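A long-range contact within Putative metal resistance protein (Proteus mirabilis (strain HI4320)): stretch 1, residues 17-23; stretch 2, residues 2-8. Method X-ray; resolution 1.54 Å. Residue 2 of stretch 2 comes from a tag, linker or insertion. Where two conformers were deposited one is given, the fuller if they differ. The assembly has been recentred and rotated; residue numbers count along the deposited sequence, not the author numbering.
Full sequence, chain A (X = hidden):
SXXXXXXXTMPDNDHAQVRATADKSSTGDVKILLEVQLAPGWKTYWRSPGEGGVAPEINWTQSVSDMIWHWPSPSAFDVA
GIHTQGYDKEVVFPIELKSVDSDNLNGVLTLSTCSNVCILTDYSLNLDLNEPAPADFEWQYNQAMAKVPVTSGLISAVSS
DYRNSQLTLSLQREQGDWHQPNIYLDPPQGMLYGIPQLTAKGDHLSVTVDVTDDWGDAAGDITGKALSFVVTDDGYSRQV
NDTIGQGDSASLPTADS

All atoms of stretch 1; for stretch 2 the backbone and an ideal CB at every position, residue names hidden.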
# COMPACT_ATOMS: atom_id res chain seq x y z
N GLN A 17 -6.71 0.06 -16.75
CA GLN A 17 -6.07 1.11 -17.51
C GLN A 17 -5.15 1.84 -16.53
O GLN A 17 -5.52 2.01 -15.37
CB GLN A 17 -7.07 2.12 -18.05
CG GLN A 17 -8.30 1.70 -18.75
CD GLN A 17 -9.04 2.95 -19.15
OE1 GLN A 17 -10.10 3.26 -18.60
NE2 GLN A 17 -8.45 3.74 -20.03
N VAL A 18 -3.99 2.30 -17.01
CA VAL A 18 -3.08 3.04 -16.15
C VAL A 18 -2.57 4.29 -16.82
O VAL A 18 -2.51 4.40 -18.03
CB VAL A 18 -1.85 2.18 -15.68
CG1 VAL A 18 -2.32 0.80 -15.11
CG2 VAL A 18 -0.86 1.99 -16.79
N ARG A 19 -2.24 5.27 -16.00
CA ARG A 19 -1.74 6.55 -16.48
C ARG A 19 -0.70 7.07 -15.52
O ARG A 19 -0.95 7.04 -14.32
CB ARG A 19 -2.87 7.57 -16.60
CG ARG A 19 -2.39 9.00 -16.98
CD ARG A 19 -3.59 9.94 -17.19
NE ARG A 19 -3.23 11.33 -17.48
CZ ARG A 19 -3.59 12.39 -16.74
NH1 ARG A 19 -4.29 12.25 -15.61
NH2 ARG A 19 -3.23 13.61 -17.13
N ALA A 20 0.43 7.55 -16.02
CA ALA A 20 1.42 8.19 -15.20
C ALA A 20 1.67 9.62 -15.67
O ALA A 20 1.71 9.88 -16.87
CB ALA A 20 2.71 7.42 -15.20
N THR A 21 1.81 10.51 -14.70
CA THR A 21 2.15 11.91 -14.95
C THR A 21 3.27 12.30 -14.00
O THR A 21 3.46 11.64 -12.98
CB THR A 21 0.96 12.82 -14.73
OG1 THR A 21 0.42 12.60 -13.42
CG2 THR A 21 -0.10 12.57 -15.79
N ALA A 22 4.03 13.31 -14.34
CA ALA A 22 5.19 13.63 -13.54
C ALA A 22 5.62 15.08 -13.64
O ALA A 22 5.29 15.76 -14.60
CB ALA A 22 6.35 12.73 -13.94
N ASP A 23 6.35 15.51 -12.62
CA ASP A 23 6.93 16.84 -12.55
C ASP A 23 8.34 16.72 -12.02
O ASP A 23 8.57 16.04 -11.03
CB ASP A 23 6.07 17.72 -11.66
CG ASP A 23 6.47 19.18 -11.71
OD1 ASP A 23 7.31 19.54 -12.56
OD2 ASP A 23 5.92 19.96 -10.91
N UNK A 2 2.71 17.36 -22.54
CA UNK A 2 2.88 17.23 -21.09
C UNK A 2 3.65 15.96 -20.71
O UNK A 2 3.77 15.03 -21.51
CB UNK A 2 1.51 17.23 -20.40
N UNK A 3 4.15 15.94 -19.48
CA UNK A 3 4.77 14.75 -18.89
C UNK A 3 3.65 13.83 -18.44
O UNK A 3 3.23 13.89 -17.30
CB UNK A 3 5.69 15.11 -17.73
N UNK A 4 3.16 13.03 -19.37
CA UNK A 4 1.87 12.35 -19.24
C UNK A 4 1.82 11.20 -20.24
O UNK A 4 1.93 11.41 -21.44
CB UNK A 4 0.71 13.32 -19.47
N UNK A 5 1.70 9.98 -19.75
CA UNK A 5 1.64 8.83 -20.63
C UNK A 5 0.33 8.71 -21.38
O UNK A 5 0.26 7.96 -22.33
CB UNK A 5 1.88 7.55 -19.82
N UNK A 6 -0.71 9.42 -20.92
CA UNK A 6 -2.06 9.11 -21.33
C UNK A 6 -2.52 7.79 -20.72
O UNK A 6 -1.76 7.12 -19.99
CB UNK A 6 -2.15 9.06 -22.86
N UNK A 7 -3.76 7.41 -21.01
CA UNK A 7 -4.32 6.17 -20.45
C UNK A 7 -3.85 4.99 -21.29
O UNK A 7 -4.08 4.94 -22.52
CB UNK A 7 -5.85 6.22 -20.40
N UNK A 8 -3.19 4.05 -20.63
CA UNK A 8 -2.58 2.91 -21.28
C UNK A 8 -3.37 1.65 -21.01
O UNK A 8 -3.78 1.36 -19.87
CB UNK A 8 -1.13 2.74 -20.82

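Stretch 1 is a strand, and stretch 2 runs nearly antiparallel to it, in two short ladders whose register shifts by one residue between them.

Position 2 has its CB directed toward the strand, but nothing of stretch 1 lies within 5.5 Å of it, so this contact sets almost no requirement. The deposited residue is Asn2, which comes from the expression tag and makes no contact with stretch 1.

At position 3 the CB points sideways and sits only 3.2 Å from Ala22 O, a tight approach that any residue but glycine would make; beyond it stretch 1 leaves the choice fairly open, and alanine, serine or something larger directed away from the strand could be accommodated. The backbone does the bonding: the carbonyl O of position 3 accepts from Ala22 N at 3.1 Å. The residue is Ala3, whose methyl is that CB and reaches no further; its part in the contact is carried mainly by the backbone.

Position 4 bridges to Thr21, their CA atoms 4.3 Å apart. Its CB points sideways, 3.8 Å from Thr21 CG2 and 4.6 Å from Arg19 NH2. A guanidinium so near invites an acid, Asp or Glu, although a neutral acceptor such as Asn could also serve. The residue is Asp4. With chi1 in t, its carboxylate meets the edge of the guanidinium in a two-pronged salt bridge: Arg19 NE donates to Asp4 OD1 at 2.9 Å, and Arg19 NH2 to Asp4 OD2 at 3.0 Å. Asp4 OD1 also accepts from the backbone N of position 6 at 2.8 Å, so the same carboxylate steadies the turn in its own stretch.

Position 5 directs its CB toward the strand. Its backbone N donates to Ala20 O at 2.9 Å, while Ala20 N finds no backbone carbonyl opposite it in the shifted register. A short side chain carrying an acceptor would fill that gap, so Ser, Thr or perhaps Asp would suit. Thr5 is deposited, in rotamer p. Ala20 N donates to Thr5 OG1 at 2.9 Å, and Thr5 OG1 donates in turn to the O of position 6 at 2.8 Å. The methyl reaches the strand too, with Thr5 CG2 4.0 Å from Ala20 CB.

At position 6 phi is +70° and psi 179°, a combination that favours glycine, and an ideal CB would point away from the strand. Gly6 fits. Its carbonyl receives a CA-H...O contact, Arg19 CA to Gly6 O, at 3.6 Å.

Position 7 has a sideways CB, 3.6 Å from Gln17 NE2 and 5.0 Å from Arg19 CB. The extended aliphatic part of Arg19 offers a surface for a flat ring or a long apolar chain. Trp7 lays its indole there: Arg19 CB lies 3.6 Å from the centroid of the Trp7 six-membered ring, almost on its normal, and Arg19 CD is 3.6 Å from Trp7 NE1.

Position 8 pairs with Val18 through two backbone bonds, its N to Val18 O at 2.7 Å and Val18 N to its O at 3.0 Å. Its CB shares a sheet face with Val18, so Val, Ile, Leu or Met would suit. Leu8 is deposited, with Leu8 CB 4.1 Å from Val18 CG2.

Stretch 2 2-8: NADTGWL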
# COMPACT_ATOMS: atom_id res chain seq x y z
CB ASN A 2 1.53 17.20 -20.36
CG ASN A 2 0.80 18.52 -20.39
OD1 ASN A 2 -0.28 18.62 -20.98
ND2 ASN A 2 1.35 19.54 -19.73
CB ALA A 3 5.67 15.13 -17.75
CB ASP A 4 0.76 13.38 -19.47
CG ASP A 4 -0.65 12.81 -19.39
OD1 ASP A 4 -0.87 11.60 -19.13
OD2 ASP A 4 -1.56 13.61 -19.65
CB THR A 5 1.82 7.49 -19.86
OG1 THR A 5 0.76 7.37 -18.89
CG2 THR A 5 3.14 7.45 -19.13
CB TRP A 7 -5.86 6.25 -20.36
CG TRP A 7 -6.27 7.16 -19.24
CD1 TRP A 7 -6.65 8.47 -19.34
CD2 TRP A 7 -6.30 6.84 -17.85
NE1 TRP A 7 -6.90 8.98 -18.09
CE2 TRP A 7 -6.71 8.00 -17.15
CE3 TRP A 7 -6.01 5.69 -17.12
CZ2 TRP A 7 -6.84 8.03 -15.78
CZ3 TRP A 7 -6.15 5.73 -15.74
CH2 TRP A 7 -6.56 6.89 -15.09
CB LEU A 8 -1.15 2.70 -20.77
CG LEU A 8 -0.21 3.91 -20.87
CD1 LEU A 8 1.09 3.60 -20.09
CD2 LEU A 8 0.03 4.28 -22.32
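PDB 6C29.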